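Local coordinates for like-Sm ribonucleoprotein core (Methanococcus vannielii SB, PDB 5MKI) that probably binds RNA as an archaeal Sm-like protein, assembling into a seven-subunit ring with uridine-nucleotide sites, at residues A[21-24]-A[25-29]. Numbering follows the deposited sequence.
Sequences VYLK and DGKLV
Val21 and Val29 face each other as an antiparallel hydrogen-bonded pair: Val21 N gives to Val29 O (2.7 Å), and Val29 N returns a nearly straight bond to Val21 O. Nearer the bend, Lys27 O accepts from Leu23 N at 3.0 Å and from water 1, which also donates to Leu23 O (2.7 Å). Leu23 O therefore has two donors, the other being Gly26 N, which closes a type I turn from above the carbonyl plane. Asp25 splits its carboxylate: OD1 takes Lys27 N at 2.9 Å as an Asx turn, while OD2 forms a salt bridge to Lys27 NZ, modelled doubtfully short at 2.5 Å. A chi1 of 58° sets Asp25 CG between its own backbone N and carbonyl carbon, bringing OD1 to Lys27 N. Lys24 NZ donates to Asp65 O and Val67 O, Leu28 N to Glu50 OE2. The Tyr22 ring lies alongside Leu28, CD2 3.6 Å from Leu28 CD1; a serine in place of Tyr22 would probably open a gap beside Leu28. On the face carrying Val21 and Val29, Leu23 CD1 meets Val29 CG2 at 3.8 Å, and both residues pack on Tyr69 of a neighbouring subunit. Gly26, where a CB would jam against the preceding carbonyl O, completes a 3:5 hairpin, type I turn plus G1 bulge, joining strands 18-23 and 28-36 of the Sm fold.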
loop_
_atom_site.group_PDB
_atom_site.type_symbol
_atom_site.label_atom_id
_atom_site.label_comp_id
_atom_site.label_asym_id
_atom_site.label_seq_id
_atom_site.Cartn_x
_atom_site.Cartn_y
_atom_site.Cartn_z
ATOM N N VAL A 21 19.879 9.088 -2.757
ATOM C CA VAL A 21 18.509 8.611 -2.556
ATOM C C VAL A 21 18.476 7.799 -1.270
ATOM O O VAL A 21 19.056 6.712 -1.203
ATOM C CB VAL A 21 18.008 7.769 -3.740
ATOM C CG1 VAL A 21 16.527 7.339 -3.505
ATOM C CG2 VAL A 21 18.143 8.526 -5.044
ATOM N N TYR A 22 17.787 8.317 -0.255
ATOM C CA TYR A 22 17.541 7.587 0.988
ATOM C C TYR A 22 16.303 6.696 0.854
ATOM O O TYR A 22 15.225 7.171 0.486
ATOM C CB TYR A 22 17.332 8.550 2.156
ATOM C CG TYR A 22 18.553 9.362 2.541
ATOM C CD1 TYR A 22 18.911 10.502 1.826
ATOM C CD2 TYR A 22 19.337 8.995 3.631
ATOM C CE1 TYR A 22 20.023 11.250 2.185
ATOM C CE2 TYR A 22 20.448 9.743 4.003
ATOM C CZ TYR A 22 20.788 10.867 3.275
ATOM O OH TYR A 22 21.897 11.610 3.640
ATOM N N LEU A 23 16.454 5.422 1.197
ATOM C CA LEU A 23 15.403 4.427 1.070
ATOM C C LEU A 23 14.784 4.124 2.432
ATOM O O LEU A 23 15.387 4.357 3.483
ATOM C CB LEU A 23 15.959 3.151 0.441
ATOM C CG LEU A 23 16.538 3.320 -0.966
ATOM C CD1 LEU A 23 16.896 1.949 -1.563
ATOM C CD2 LEU A 23 15.544 4.060 -1.855
ATOM N N LYS A 24 13.563 3.576 2.396
ATOM C CA LYS A 24 12.804 3.347 3.625
ATOM C C LYS A 24 13.509 2.390 4.575
ATOM O O LYS A 24 13.311 2.468 5.793
ATOM C CB LYS A 24 11.416 2.807 3.289
ATOM C CG LYS A 24 10.488 3.818 2.667
ATOM C CD LYS A 24 9.217 3.143 2.198
ATOM C CE LYS A 24 8.145 4.165 1.851
ATOM N NZ LYS A 24 8.540 5.013 0.671
ATOM N N ASP A 25 14.328 1.488 4.051
ATOM C CA ASP A 25 14.951 0.452 4.861
ATOM C C ASP A 25 16.281 0.879 5.462
ATOM O O ASP A 25 16.944 0.058 6.107
ATOM C CB ASP A 25 15.149 -0.820 4.024
ATOM C CG ASP A 25 16.004 -0.583 2.776
ATOM O OD1 ASP A 25 16.664 0.475 2.680
ATOM O OD2 ASP A 25 16.018 -1.463 1.887
ATOM N N GLY A 26 16.694 2.131 5.257
ATOM C CA GLY A 26 17.968 2.623 5.748
ATOM C C GLY A 26 19.073 2.691 4.714
ATOM O O GLY A 26 20.088 3.349 4.961
ATOM N N LYS A 27 18.905 2.045 3.566
ATOM C CA LYS A 27 19.899 2.117 2.507
ATOM C C LYS A 27 20.054 3.543 1.988
ATOM O O LYS A 27 19.114 4.344 2.000
ATOM C CB LYS A 27 19.513 1.192 1.353
ATOM C CG LYS A 27 19.539 -0.286 1.693
ATOM C CD LYS A 27 19.466 -1.132 0.426
ATOM C CE LYS A 27 19.269 -2.601 0.751
ATOM N NZ LYS A 27 18.046 -2.834 1.549
ATOM N N LEU A 28 21.270 3.849 1.534
ATOM C CA LEU A 28 21.590 5.053 0.781
ATOM C C LEU A 28 22.119 4.638 -0.583
ATOM O O LEU A 28 23.082 3.871 -0.664
ATOM C CB LEU A 28 22.651 5.899 1.498
ATOM C CG LEU A 28 22.247 6.980 2.496
ATOM C CD1 LEU A 28 21.724 6.372 3.796
ATOM C CD2 LEU A 28 23.432 7.916 2.750
ATOM N N VAL A 29 21.499 5.138 -1.650
ATOM C CA VAL A 29 21.958 4.894 -3.013
ATOM C C VAL A 29 22.394 6.229 -3.595
ATOM O O VAL A 29 21.603 7.178 -3.635
ATOM C CB VAL A 29 20.873 4.245 -3.891
ATOM C CG1 VAL A 29 21.479 3.771 -5.185
ATOM C CG2 VAL A 29 20.199 3.099 -3.163
HETATM O O HOH W 1 17.639 5.710 4.101
#